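Local coordinates for protein Rho guanine nucleotide exchange factor 3 (Mus musculus, PDB 2Z0Q) that acts as a guanine nucleotide exchange factor for the small GTPases RhoA and RhoB, through the DH-PH tandem that this chain represents, at residues E206-K211 / S229-H235; E237-N241 / S325-N329; Y272-I276 / Q320-H324; D280-L286 / F310-F315. All coordinates share one frame. Residues are numbered along the deposited sequence.

Contact 1. Residues E206-K211 / S229-H235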
loop_
_atom_site.group_PDB
_atom_site.type_symbol
_atom_site.label_atom_id
_atom_site.label_comp_id
_atom_site.label_asym_id
_atom_site.label_seq_id
_atom_site.Cartn_x
_atom_site.Cartn_y
_atom_site.Cartn_z
ATOM N N GLU A 206 4.145 4.042 9.149
ATOM C CA GLU A 206 2.992 4.777 8.642
ATOM C C GLU A 206 2.338 5.632 9.724
ATOM O O GLU A 206 2.066 6.829 9.509
ATOM C CB GLU A 206 1.963 3.818 8.050
ATOM C CG GLU A 206 0.873 4.555 7.315
ATOM C CD GLU A 206 -0.119 3.634 6.610
ATOM O OE1 GLU A 206 -0.636 2.714 7.284
ATOM O OE2 GLU A 206 -0.389 3.858 5.394
ATOM N N CYS A 207 2.092 5.028 10.882
ATOM C CA CYS A 207 1.487 5.706 12.021
ATOM C C CYS A 207 2.360 6.898 12.479
ATOM O O CYS A 207 1.856 7.988 12.730
ATOM C CB CYS A 207 1.299 4.699 13.168
ATOM S SG CYS A 207 0.533 5.335 14.630
ATOM N N ARG A 208 3.667 6.691 12.576
ATOM C CA ARG A 208 4.574 7.749 12.998
ATOM C C ARG A 208 4.623 8.899 11.967
ATOM O O ARG A 208 4.604 10.094 12.331
ATOM C CB ARG A 208 5.970 7.132 13.198
ATOM C CG ARG A 208 6.988 8.048 13.864
ATOM C CD ARG A 208 8.343 7.303 14.094
ATOM N NE ARG A 208 8.952 6.846 12.837
ATOM C CZ ARG A 208 9.064 5.571 12.454
ATOM N NH1 ARG A 208 8.615 4.575 13.224
ATOM N NH2 ARG A 208 9.619 5.285 11.278
ATOM N N TYR A 209 4.706 8.541 10.695
ATOM C CA TYR A 209 4.771 9.509 9.601
ATOM C C TYR A 209 3.575 10.465 9.634
ATOM O O TYR A 209 3.735 11.694 9.552
ATOM C CB TYR A 209 4.760 8.797 8.240
ATOM C CG TYR A 209 4.769 9.756 7.060
ATOM C CD1 TYR A 209 5.968 10.279 6.586
ATOM C CD2 TYR A 209 3.580 10.179 6.456
ATOM C CE1 TYR A 209 6.002 11.205 5.552
ATOM C CE2 TYR A 209 3.595 11.112 5.406
ATOM C CZ TYR A 209 4.823 11.626 4.968
ATOM O OH TYR A 209 4.866 12.596 4.011
ATOM N N TYR A 210 2.363 9.911 9.731
ATOM C CA TYR A 210 1.209 10.821 9.728
ATOM C C TYR A 210 1.061 11.588 11.033
ATOM O O TYR A 210 0.693 12.764 11.000
ATOM C CB TYR A 210 -0.070 10.067 9.337
ATOM C CG TYR A 210 -0.064 9.734 7.870
ATOM C CD1 TYR A 210 -0.172 10.739 6.908
ATOM C CD2 TYR A 210 0.055 8.400 7.428
ATOM C CE1 TYR A 210 -0.174 10.455 5.560
ATOM C CE2 TYR A 210 0.056 8.106 6.072
ATOM C CZ TYR A 210 -0.064 9.140 5.138
ATOM O OH TYR A 210 -0.061 8.870 3.796
ATOM N N LYS A 211 1.387 10.983 12.178
ATOM C CA LYS A 211 1.296 11.729 13.433
ATOM C C LYS A 211 2.225 12.952 13.412
ATOM O O LYS A 211 1.884 14.015 13.937
ATOM C CB LYS A 211 1.675 10.848 14.633
ATOM C CG LYS A 211 0.535 10.002 15.159
ATOM C CD LYS A 211 0.991 8.855 16.068
ATOM C CE LYS A 211 1.656 9.356 17.330
ATOM N NZ LYS A 211 1.893 8.163 18.222
ATOM N N SER A 229 -1.191 6.614 20.097
ATOM C CA SER A 229 -1.495 5.652 19.051
ATOM C C SER A 229 -0.244 5.029 18.459
ATOM O O SER A 229 0.760 5.710 18.207
ATOM C CB SER A 229 -2.319 6.289 17.919
ATOM O OG SER A 229 -3.544 6.817 18.404
ATOM N N ARG A 230 -0.318 3.722 18.243
ATOM C CA ARG A 230 0.782 2.988 17.655
ATOM C C ARG A 230 0.255 2.278 16.436
ATOM O O ARG A 230 1.013 1.714 15.664
ATOM C CB ARG A 230 1.384 2.006 18.668
ATOM C CG ARG A 230 2.252 2.698 19.741
ATOM C CD ARG A 230 3.371 3.536 19.095
ATOM N NE ARG A 230 4.151 4.311 20.060
ATOM C CZ ARG A 230 3.719 5.415 20.669
ATOM N NH1 ARG A 230 2.505 5.892 20.418
ATOM N NH2 ARG A 230 4.502 6.049 21.530
ATOM N N VAL A 231 -1.060 2.341 16.231
ATOM C CA VAL A 231 -1.641 1.691 15.058
ATOM C C VAL A 231 -2.565 2.593 14.243
ATOM O O VAL A 231 -3.457 3.216 14.802
ATOM C CB VAL A 231 -2.440 0.410 15.469
ATOM C CG1 VAL A 231 -3.482 0.756 16.506
ATOM C CG2 VAL A 231 -3.088 -0.234 14.265
ATOM N N LEU A 232 -2.321 2.689 12.943
ATOM C CA LEU A 232 -3.229 3.442 12.081
ATOM C C LEU A 232 -4.045 2.335 11.393
ATOM O O LEU A 232 -3.551 1.664 10.484
ATOM C CB LEU A 232 -2.452 4.281 11.053
ATOM C CG LEU A 232 -3.171 5.301 10.189
ATOM C CD1 LEU A 232 -4.094 6.208 11.090
ATOM C CD2 LEU A 232 -2.141 6.172 9.434
ATOM N N CYS A 233 -5.281 2.145 11.850
ATOM C CA CYS A 233 -6.179 1.131 11.298
ATOM C C CYS A 233 -6.403 1.341 9.812
ATOM O O CYS A 233 -6.322 0.399 9.015
ATOM C CB CYS A 233 -7.507 1.130 12.052
ATOM S SG CYS A 233 -7.400 0.972 13.848
ATOM N N CYS A 234 -6.714 2.573 9.413
ATOM C CA CYS A 234 -6.874 2.891 8.007
ATOM C C CYS A 234 -6.910 4.413 7.868
ATOM O O CYS A 234 -7.064 5.122 8.872
ATOM C CB CYS A 234 -8.163 2.290 7.420
ATOM S SG CYS A 234 -9.675 3.086 8.020
ATOM N N HIS A 235 -6.725 4.901 6.641
ATOM C CA HIS A 235 -6.778 6.343 6.394
ATOM C C HIS A 235 -7.044 6.563 4.909
ATOM O O HIS A 235 -6.840 5.658 4.070
ATOM C CB HIS A 235 -5.447 7.030 6.855
ATOM C CG HIS A 235 -4.275 6.757 5.956
ATOM N ND1 HIS A 235 -3.957 7.558 4.882
ATOM C CD2 HIS A 235 -3.409 5.712 5.919
ATOM C CE1 HIS A 235 -2.951 7.015 4.212
ATOM N NE2 HIS A 235 -2.603 5.892 4.820
HETATM O O HOH W 1 -3.347 2.353 7.196
#
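Glu-206 opens the contact with its extended side chain: OE2 accepts a hydrogen bond from His-235 NE2 (3.1 Å), while OE1 takes one from a water (2.7 Å) that also reaches Leu-232 O weakly. Cys-207 is small enough to let the backbone come close, its SG lying 3.6 Å from Ser-229 O and its CB 4.3 Å from Leu-232 CB. One helical turn beyond Glu-206, Tyr-210 presses CD2 onto Leu-232 CD2 (3.7 Å) and meets the His-235 ring obliquely, centroids 4.6 Å apart. Lys-211 is long enough to reach Ser-229 O with NZ (2.7 Å). Arg-230 NH1 lies 3.2 Å from Lys-211 NZ, and both donate to the carbonyls of Ser-229 and Asp-227, which probably offsets the repulsion. The segment belongs to helix 180-213, the last long DH helix; its 206-211 part runs at 62° to residues 232-235 of the first PH strand. Tyr-210 also meets Phe-249 and Tyr-269 and touches helix 107-125, while His-235 ND1 pairs with His-247 on strand 245-251.

Contact 2. Residues E237-N241 / S325-N329. With SO4 (sulfate ion), chain B.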
loop_
_atom_site.group_PDB
_atom_site.type_symbol
_atom_site.label_atom_id
_atom_site.label_comp_id
_atom_site.label_asym_id
_atom_site.label_seq_id
_atom_site.Cartn_x
_atom_site.Cartn_y
_atom_site.Cartn_z
ATOM N N GLU A 237 -8.702 9.633 1.670
ATOM C CA GLU A 237 -9.436 10.841 1.302
ATOM C C GLU A 237 -10.937 10.564 1.339
ATOM O O GLU A 237 -11.387 9.523 0.859
ATOM C CB GLU A 237 -9.044 11.276 -0.101
ATOM C CG GLU A 237 -7.562 11.664 -0.201
ATOM C CD GLU A 237 -7.053 11.667 -1.634
ATOM O OE1 GLU A 237 -7.213 10.622 -2.323
ATOM O OE2 GLU A 237 -6.488 12.710 -2.064
ATOM N N LEU A 238 -11.700 11.491 1.924
ATOM C CA LEU A 238 -13.138 11.381 1.963
ATOM C C LEU A 238 -13.617 12.791 1.670
ATOM O O LEU A 238 -12.957 13.755 2.080
ATOM C CB LEU A 238 -13.638 10.930 3.351
ATOM C CG LEU A 238 -13.257 9.492 3.722
ATOM C CD1 LEU A 238 -13.608 9.202 5.186
ATOM C CD2 LEU A 238 -14.008 8.527 2.781
ATOM N N LYS A 239 -14.746 12.911 0.980
ATOM C CA LYS A 239 -15.299 14.229 0.656
ATOM C C LYS A 239 -16.566 14.468 1.461
ATOM O O LYS A 239 -17.439 13.607 1.484
ATOM C CB LYS A 239 -15.650 14.285 -0.829
ATOM C CG LYS A 239 -16.243 15.628 -1.227
ATOM C CD LYS A 239 -16.049 15.870 -2.719
ATOM C CE LYS A 239 -17.262 15.485 -3.510
ATOM N NZ LYS A 239 -17.054 15.801 -4.964
ATOM N N ASN A 240 -16.687 15.611 2.126
ATOM C CA ASN A 240 -17.904 15.782 2.889
ATOM C C ASN A 240 -19.084 16.325 2.058
ATOM O O ASN A 240 -18.950 16.530 0.826
ATOM C CB ASN A 240 -17.617 16.588 4.182
ATOM C CG ASN A 240 -17.480 18.087 3.952
ATOM O OD1 ASN A 240 -17.667 18.604 2.845
ATOM N ND2 ASN A 240 -17.169 18.794 5.040
ATOM N N ASN A 241 -20.240 16.503 2.701
ATOM C CA ASN A 241 -21.452 16.935 1.991
ATOM C C ASN A 241 -21.482 18.419 1.655
ATOM O O ASN A 241 -22.490 18.927 1.176
ATOM C CB ASN A 241 -22.741 16.513 2.748
ATOM C CG ASN A 241 -22.816 17.070 4.158
ATOM O OD1 ASN A 241 -21.832 17.592 4.681
ATOM N ND2 ASN A 241 -23.994 16.952 4.790
ATOM N N SER A 325 -20.837 14.025 7.243
ATOM C CA SER A 325 -21.391 13.109 6.226
ATOM C C SER A 325 -20.222 13.018 5.252
ATOM O O SER A 325 -19.881 14.007 4.634
ATOM C CB SER A 325 -22.623 13.739 5.564
ATOM O OG SER A 325 -23.664 13.755 6.519
ATOM N N LEU A 326 -19.638 11.827 5.142
ATOM C CA LEU A 326 -18.411 11.621 4.385
ATOM C C LEU A 326 -18.648 10.658 3.222
ATOM O O LEU A 326 -19.315 9.653 3.407
ATOM C CB LEU A 326 -17.355 11.039 5.347
ATOM C CG LEU A 326 -17.002 11.882 6.575
ATOM C CD1 LEU A 326 -16.013 11.122 7.476
ATOM C CD2 LEU A 326 -16.354 13.203 6.104
ATOM N N GLN A 327 -18.057 10.949 2.067
ATOM C CA GLN A 327 -18.241 10.140 0.861
ATOM C C GLN A 327 -16.976 9.395 0.488
ATOM O O GLN A 327 -15.923 10.016 0.328
ATOM C CB GLN A 327 -18.649 11.016 -0.336
ATOM C CG GLN A 327 -18.886 10.196 -1.615
ATOM C CD GLN A 327 -19.240 11.071 -2.797
ATOM O OE1 GLN A 327 -18.511 12.016 -3.103
ATOM N NE2 GLN A 327 -20.350 10.768 -3.468
ATOM N N ALA A 328 -17.091 8.066 0.383
ATOM C CA ALA A 328 -15.956 7.217 0.016
ATOM C C ALA A 328 -15.789 7.228 -1.490
ATOM O O ALA A 328 -16.645 7.706 -2.233
ATOM C CB ALA A 328 -16.165 5.779 0.524
ATOM N N ASN A 329 -14.671 6.663 -1.940
ATOM C CA ASN A 329 -14.317 6.660 -3.342
ATOM C C ASN A 329 -15.186 5.777 -4.235
ATOM O O ASN A 329 -15.386 6.093 -5.405
ATOM C CB ASN A 329 -12.822 6.305 -3.435
ATOM C CG ASN A 329 -11.955 7.187 -2.508
ATOM O OD1 ASN A 329 -11.083 6.683 -1.791
ATOM N ND2 ASN A 329 -12.194 8.508 -2.525
HETATM S S SO4 B . -25.741 18.061 8.403
HETATM O O1 SO4 B . -25.446 19.130 9.390
HETATM O O2 SO4 B . -24.470 17.656 7.731
HETATM O O3 SO4 B . -26.342 16.903 9.069
HETATM O O4 SO4 B . -26.702 18.580 7.397
HETATM O O HOH W 2 -10.853 6.882 1.535
HETATM O O HOH W 3 -8.702 8.217 -2.571
HETATM O O HOH W 4 -20.536 16.895 6.903
HETATM O O HOH W 5 -26.521 14.822 5.308
#
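Lys-239 and Gln-327 face each other as an antiparallel hydrogen-bonded pair, Lys-239 N to Gln-327 O at 3.2 Å and Gln-327 N to Lys-239 O at 2.8 Å. Both adopt t at chi1, so the two long polar chains run out side by side, Lys-239 CE 3.7 Å from Gln-327 OE1; the amide NE2 of Gln-327 goes to Lys-308 O. Leu-238 and Leu-326 instead share the m, t rotamer, and these branched apolar chains meet with Leu-238 CD1 3.8 Å from Leu-326 CD1, and Leu-238 CD2 4.2 Å from Ala-328 CB. This is a corner of the PH-domain beta barrel, where the end of the first strand meets the last, their pieces 237-240 and 325-327 running at 130°; the leucines fill the interior, and Leu-238 also touches Trp-337 of helix 331-345. Beyond the pair, the p rotamer of Asn-240 turns OD1 back to accept from the backbone N of Arg-242 and of Val-244, a task suited to a short amide. Asn-241, also p, lays ND2 3.6 Å from Ser-325 CB and donates from ND2 to sulfate O2 (3.1 Å), while a water links its OD1 (2.7 Å) to Ser-325 N (2.9 Å). At the other end a water joins Glu-237 OE1 (2.8 Å) to Asn-329 OD1 (2.9 Å), bridging two polar side chains that do not meet directly.

Contact 3. Residues Y272-I276 / Q320-H324. With SO4 (sulfate ion), chain D; SO4 (sulfate ion), chain C.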
loop_
_atom_site.group_PDB
_atom_site.type_symbol
_atom_site.label_atom_id
_atom_site.label_comp_id
_atom_site.label_asym_id
_atom_site.label_seq_id
_atom_site.Cartn_x
_atom_site.Cartn_y
_atom_site.Cartn_z
ATOM N N TYR A 272 -9.281 19.473 10.961
ATOM C CA TYR A 272 -10.517 20.181 10.557
ATOM C C TYR A 272 -11.465 20.441 11.747
ATOM O O TYR A 272 -12.229 21.423 11.754
ATOM C CB TYR A 272 -11.193 19.332 9.478
ATOM C CG TYR A 272 -12.417 19.912 8.815
ATOM C CD1 TYR A 272 -12.325 21.078 8.058
ATOM C CD2 TYR A 272 -13.646 19.224 8.847
ATOM C CE1 TYR A 272 -13.415 21.558 7.332
ATOM C CE2 TYR A 272 -14.766 19.694 8.106
ATOM C CZ TYR A 272 -14.628 20.859 7.354
ATOM O OH TYR A 272 -15.644 21.317 6.575
ATOM N N ARG A 273 -11.419 19.558 12.734
ATOM C CA ARG A 273 -12.211 19.652 13.958
ATOM C C ARG A 273 -11.388 18.957 15.008
ATOM O O ARG A 273 -10.314 18.397 14.715
ATOM C CB ARG A 273 -13.555 18.922 13.823
ATOM C CG ARG A 273 -14.434 19.473 12.734
ATOM C CD ARG A 273 -15.142 20.765 13.169
ATOM N NE ARG A 273 -16.224 21.114 12.239
ATOM C CZ ARG A 273 -16.059 21.765 11.093
ATOM N NH1 ARG A 273 -14.845 22.154 10.703
ATOM N NH2 ARG A 273 -17.123 22.061 10.348
ATOM N N GLN A 274 -11.895 18.955 16.224
ATOM C CA GLN A 274 -11.206 18.263 17.301
ATOM C C GLN A 274 -11.330 16.766 17.049
ATOM O O GLN A 274 -12.286 16.296 16.432
ATOM C CB GLN A 274 -11.824 18.645 18.626
ATOM C CG GLN A 274 -11.774 20.162 18.782
ATOM C CD GLN A 274 -12.378 20.621 20.074
ATOM O OE1 GLN A 274 -13.227 19.947 20.638
ATOM N NE2 GLN A 274 -11.952 21.794 20.548
ATOM N N PRO A 275 -10.336 15.998 17.489
ATOM C CA PRO A 275 -10.378 14.546 17.274
ATOM C C PRO A 275 -11.587 13.897 17.957
ATOM O O PRO A 275 -12.030 14.368 19.006
ATOM C CB PRO A 275 -9.064 14.061 17.912
ATOM C CG PRO A 275 -8.175 15.252 17.869
ATOM C CD PRO A 275 -9.097 16.409 18.173
ATOM N N ILE A 276 -12.095 12.814 17.366
ATOM C CA ILE A 276 -13.210 12.063 17.924
ATOM C C ILE A 276 -12.743 10.702 18.486
ATOM O O ILE A 276 -12.342 9.814 17.736
ATOM C CB ILE A 276 -14.310 11.807 16.840
ATOM C CG1 ILE A 276 -14.868 13.162 16.358
ATOM C CG2 ILE A 276 -15.413 10.881 17.393
ATOM C CD1 ILE A 276 -15.734 13.005 15.131
ATOM N N GLN A 320 -19.281 21.656 21.487
ATOM C CA GLN A 320 -18.357 21.281 20.435
ATOM C C GLN A 320 -18.799 19.978 19.722
ATOM O O GLN A 320 -17.994 19.348 19.059
ATOM C CB GLN A 320 -16.951 21.099 21.028
ATOM C CG GLN A 320 -16.322 22.346 21.678
ATOM C CD GLN A 320 -15.885 23.408 20.656
ATOM O OE1 GLN A 320 -16.709 24.190 20.150
ATOM N NE2 GLN A 320 -14.586 23.430 20.342
ATOM N N SER A 321 -20.059 19.583 19.855
ATOM C CA SER A 321 -20.530 18.352 19.172
ATOM C C SER A 321 -20.287 18.491 17.677
ATOM O O SER A 321 -20.269 19.598 17.155
ATOM C CB SER A 321 -22.012 18.130 19.418
ATOM O OG SER A 321 -22.252 17.842 20.759
ATOM N N GLN A 322 -20.116 17.361 17.003
ATOM C CA GLN A 322 -19.804 17.380 15.581
ATOM C C GLN A 322 -20.612 16.337 14.847
ATOM O O GLN A 322 -21.030 15.339 15.427
ATOM C CB GLN A 322 -18.338 16.968 15.332
ATOM C CG GLN A 322 -17.236 17.832 15.841
ATOM C CD GLN A 322 -15.884 17.140 15.654
ATOM O OE1 GLN A 322 -15.621 16.568 14.596
ATOM N NE2 GLN A 322 -15.036 17.185 16.683
ATOM N N THR A 323 -20.805 16.587 13.562
ATOM C CA THR A 323 -21.403 15.574 12.722
ATOM C C THR A 323 -20.772 15.738 11.331
ATOM O O THR A 323 -20.613 16.846 10.854
ATOM C CB THR A 323 -22.951 15.646 12.669
ATOM O OG1 THR A 323 -23.436 14.457 12.012
ATOM C CG2 THR A 323 -23.470 16.915 11.957
ATOM N N HIS A 324 -20.427 14.618 10.693
ATOM C CA HIS A 324 -19.813 14.656 9.363
ATOM C C HIS A 324 -20.452 13.615 8.447
ATOM O O HIS A 324 -20.613 12.467 8.854
ATOM C CB HIS A 324 -18.335 14.304 9.489
ATOM C CG HIS A 324 -17.584 15.216 10.393
ATOM N ND1 HIS A 324 -17.112 16.444 9.983
ATOM C CD2 HIS A 324 -17.275 15.106 11.705
ATOM C CE1 HIS A 324 -16.540 17.051 11.012
ATOM N NE2 HIS A 324 -16.628 16.258 12.069
HETATM S S SO4 D . -19.496 20.307 12.870
HETATM O O1 SO4 D . -19.358 21.359 13.941
HETATM O O2 SO4 D . -19.461 20.996 11.542
HETATM O O3 SO4 D . -18.329 19.394 12.937
HETATM O O4 SO4 D . -20.755 19.525 13.024
HETATM S S SO4 C . -16.304 24.406 7.466
HETATM O O1 SO4 C . -16.686 25.848 7.284
HETATM O O2 SO4 C . -15.702 23.884 6.181
HETATM O O3 SO4 C . -15.287 24.297 8.566
HETATM O O4 SO4 C . -17.541 23.645 7.856
HETATM O O HOH W 6 -15.486 18.556 19.201
#
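Gln-320, before the strand begins, packs its amide against that of Gln-274 (Gln-320 NE2 to Gln-274 NE2 3.1 Å, not bonded) and is linked to it through a water that donates to Gln-320 O (2.6 Å) and Gln-274 OE1 (3.0 Å) and accepts from Gln-322 NE2 (2.9 Å). Gln-322 is the centre of the contact. Its NE2 donates to the backbone O of Gln-274 (2.9 Å), and its OE1 accepts from His-324 NE2 (2.7 Å) while lying close to Arg-273 CB (3.2 Å) and Ile-276 CD1 (3.6 Å). A glutamine suits this buried place because one amide can both donate to a loop carbonyl and accept from an imidazole. Thr-323 points its side chain away, yet its backbone N donates to O4 of a sulfate (3.0 Å) whose O3 accepts from Arg-273 NE (2.8 Å), so the ion bridges the two segments. His-324, held by Gln-322, sets CE1 3.6 Å from Arg-273 CG and 4.2 Å from Tyr-272 CD2. Arg-273 NH2 (3.0 Å from O4) and Tyr-272 OH (2.6 Å from O2) hold a second sulfate; both ions probably come from the crystallisation liquor. In the PH barrel the loop connects strands 266-271 and 276-277 and packs against the start of the last strand, 322-327, which pairs with strand 310-315, while Tyr-272 and His-324 both touch Ile-257 on strand 254-263.

Contact 4. Residues D280-L286 / F310-F315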
loop_
_atom_site.group_PDB
_atom_site.type_symbol
_atom_site.label_atom_id
_atom_site.label_comp_id
_atom_site.label_asym_id
_atom_site.label_seq_id
_atom_site.Cartn_x
_atom_site.Cartn_y
_atom_site.Cartn_z
ATOM N N ASP A 280 -16.474 7.188 21.630
ATOM C CA ASP A 280 -17.598 8.131 21.515
ATOM C C ASP A 280 -18.012 8.383 20.061
ATOM O O ASP A 280 -18.741 9.330 19.776
ATOM C CB ASP A 280 -17.233 9.481 22.123
ATOM C CG ASP A 280 -16.714 9.371 23.551
ATOM O OD1 ASP A 280 -17.364 8.691 24.369
ATOM O OD2 ASP A 280 -15.659 9.985 23.835
ATOM N N LEU A 281 -17.542 7.566 19.134
ATOM C CA LEU A 281 -17.850 7.806 17.722
ATOM C C LEU A 281 -19.118 7.044 17.311
ATOM O O LEU A 281 -19.153 5.818 17.358
ATOM C CB LEU A 281 -16.640 7.370 16.877
ATOM C CG LEU A 281 -16.551 7.611 15.362
ATOM C CD1 LEU A 281 -15.203 7.106 14.824
ATOM C CD2 LEU A 281 -17.695 6.854 14.679
ATOM N N THR A 282 -20.154 7.771 16.905
ATOM C CA THR A 282 -21.398 7.130 16.462
ATOM C C THR A 282 -21.319 7.060 14.916
ATOM O O THR A 282 -21.159 8.082 14.250
ATOM C CB THR A 282 -22.617 7.969 16.876
ATOM O OG1 THR A 282 -22.695 8.046 18.315
ATOM C CG2 THR A 282 -23.899 7.334 16.326
ATOM N N LEU A 283 -21.413 5.849 14.380
ATOM C CA LEU A 283 -21.301 5.599 12.949
ATOM C C LEU A 283 -22.663 5.222 12.415
ATOM O O LEU A 283 -23.306 4.318 12.955
ATOM C CB LEU A 283 -20.332 4.420 12.698
ATOM C CG LEU A 283 -20.266 3.912 11.261
ATOM C CD1 LEU A 283 -19.629 4.978 10.330
ATOM C CD2 LEU A 283 -19.401 2.644 11.229
ATOM N N GLU A 284 -23.116 5.909 11.383
ATOM C CA GLU A 284 -24.420 5.604 10.777
ATOM C C GLU A 284 -24.263 5.461 9.276
ATOM O O GLU A 284 -23.658 6.295 8.626
ATOM C CB GLU A 284 -25.429 6.718 11.120
ATOM C CG GLU A 284 -25.737 6.699 12.620
ATOM C CD GLU A 284 -26.502 7.921 13.124
ATOM O OE1 GLU A 284 -26.315 9.011 12.568
ATOM O OE2 GLU A 284 -27.258 7.773 14.133
ATOM N N ASP A 285 -24.796 4.392 8.720
ATOM C CA ASP A 285 -24.687 4.185 7.282
ATOM C C ASP A 285 -25.743 5.035 6.622
ATOM O O ASP A 285 -26.856 5.142 7.152
ATOM C CB ASP A 285 -24.968 2.708 6.980
ATOM C CG ASP A 285 -24.665 2.324 5.555
ATOM O OD1 ASP A 285 -24.436 3.207 4.718
ATOM O OD2 ASP A 285 -24.659 1.099 5.288
ATOM N N LEU A 286 -25.425 5.662 5.496
ATOM C CA LEU A 286 -26.429 6.432 4.769
ATOM C C LEU A 286 -26.718 5.720 3.449
ATOM O O LEU A 286 -25.799 5.339 2.753
ATOM C CB LEU A 286 -25.943 7.833 4.440
ATOM C CG LEU A 286 -25.890 8.820 5.606
ATOM C CD1 LEU A 286 -25.118 8.220 6.739
ATOM C CD2 LEU A 286 -25.176 10.102 5.153
ATOM N N PHE A 310 -22.026 7.400 0.911
ATOM C CA PHE A 310 -21.819 8.240 2.087
ATOM C C PHE A 310 -22.058 7.500 3.392
ATOM O O PHE A 310 -22.766 6.492 3.441
ATOM C CB PHE A 310 -22.806 9.430 2.086
ATOM C CG PHE A 310 -22.307 10.660 1.396
ATOM C CD1 PHE A 310 -22.526 10.859 0.024
ATOM C CD2 PHE A 310 -21.658 11.651 2.124
ATOM C CE1 PHE A 310 -22.101 12.031 -0.603
ATOM C CE2 PHE A 310 -21.235 12.808 1.523
ATOM C CZ PHE A 310 -21.454 13.014 0.143
ATOM N N PHE A 311 -21.433 7.984 4.462
ATOM C CA PHE A 311 -21.727 7.452 5.801
ATOM C C PHE A 311 -21.584 8.638 6.739
ATOM O O PHE A 311 -20.996 9.649 6.368
ATOM C CB PHE A 311 -20.838 6.256 6.202
ATOM C CG PHE A 311 -19.363 6.553 6.235
ATOM C CD1 PHE A 311 -18.749 6.939 7.402
ATOM C CD2 PHE A 311 -18.591 6.411 5.081
ATOM C CE1 PHE A 311 -17.356 7.178 7.442
ATOM C CE2 PHE A 311 -17.212 6.643 5.111
ATOM C CZ PHE A 311 -16.599 7.014 6.266
ATOM N N ARG A 312 -22.157 8.519 7.925
ATOM C CA ARG A 312 -22.122 9.609 8.884
ATOM C C ARG A 312 -21.361 9.249 10.149
ATOM O O ARG A 312 -21.480 8.169 10.690
ATOM C CB ARG A 312 -23.566 10.009 9.269
ATOM C CG ARG A 312 -23.665 11.300 10.136
ATOM C CD ARG A 312 -25.114 11.660 10.549
ATOM N NE ARG A 312 -26.222 11.355 9.619
ATOM C CZ ARG A 312 -26.655 12.142 8.639
ATOM N NH1 ARG A 312 -26.095 13.307 8.368
ATOM N NH2 ARG A 312 -27.738 11.819 7.994
ATOM N N VAL A 313 -20.556 10.184 10.605
ATOM C CA VAL A 313 -19.854 10.017 11.845
ATOM C C VAL A 313 -20.242 11.210 12.712
ATOM O O VAL A 313 -20.171 12.344 12.262
ATOM C CB VAL A 313 -18.329 10.032 11.661
ATOM C CG1 VAL A 313 -17.703 10.075 12.980
ATOM C CG2 VAL A 313 -17.847 8.759 10.895
ATOM N N SER A 314 -20.660 10.954 13.953
ATOM C CA SER A 314 -21.026 12.066 14.830
ATOM C C SER A 314 -20.433 11.857 16.233
ATOM O O SER A 314 -20.086 10.738 16.653
ATOM C CB SER A 314 -22.558 12.232 14.850
ATOM O OG SER A 314 -23.172 11.218 15.596
ATOM N N PHE A 315 -20.294 12.959 16.933
ATOM C CA PHE A 315 -19.669 12.991 18.233
ATOM C C PHE A 315 -20.401 13.994 19.118
ATOM O O PHE A 315 -20.517 15.192 18.804
ATOM C CB PHE A 315 -18.209 13.397 18.003
ATOM C CG PHE A 315 -17.426 13.660 19.249
ATOM C CD1 PHE A 315 -17.504 12.797 20.324
ATOM C CD2 PHE A 315 -16.506 14.721 19.287
ATOM C CE1 PHE A 315 -16.666 12.969 21.445
ATOM C CE2 PHE A 315 -15.664 14.897 20.397
ATOM C CZ PHE A 315 -15.751 14.010 21.478
HETATM O O HOH W 7 -23.517 9.509 13.176
HETATM O O HOH W 8 -27.900 9.298 10.321
HETATM O O HOH W 9 -24.785 6.643 0.534
#
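Strands 282-285 and 310-315 form an antiparallel pair in the second half of the PH-domain beta barrel, held by four good backbone bonds: two between Thr-282 and Ser-314, two between Glu-284 and Arg-312. On the inward face the apolar side chains interlock. Leu-283 reaches CD1 into the cleft between Phe-311 and Val-313, 3.6 Å from Phe-311 CD1 and 4.2 Å from Val-313 CG2, while Leu-281 CG meets Val-313 CG1 at 3.6 Å. Branched and aromatic groups suit this face, since helix 331-345 covers it: Leu-283 also touches Leu-338, and Leu-281 touches Ile-341. Asp-285, at the end of this face, instead forms a salt bridge with Lys-334 of that helix. Asp-280 CB meets the edge of the Phe-315 ring at CE1 (3.6 Å). The face of Thr-282, Glu-284, Arg-312 and Ser-314 is polar, with a long salt bridge from Glu-284 OE1 to Arg-312 NE (3.8 Å) and a water bridging the same two atoms. Leu-286 is a bump at the other end, its CD2 lying over one face of the Arg-312 guanidinium and its CD1 3.5 Å from Arg-312 CB. Just beyond, a water lies 2.8 Å from Leu-286 O and accepts from Phe-310 N (2.9 Å).

From the N terminus, the chain passes through the DH helices before contact 1 closes a short loop, 212-228, joining the end of helix 180-213 to the start of strand 232-240. That loop is complete before contact 2 opens farther along the same strand. Contact 2 spans most of the PH domain. Within its span lies contact 3, and within contact 3 lies contact 4, so the three are concentric and none cross. Strand 322-327 serves contacts 2 and 3, and its backbone bonds to strand 310-315 carry both into contact 4. Contact 1 thus joins DH helix to barrel, contact 2 the first and last strands, contact 3 the 272-276 loop to the last strand, and contact 4 two strands of the second half.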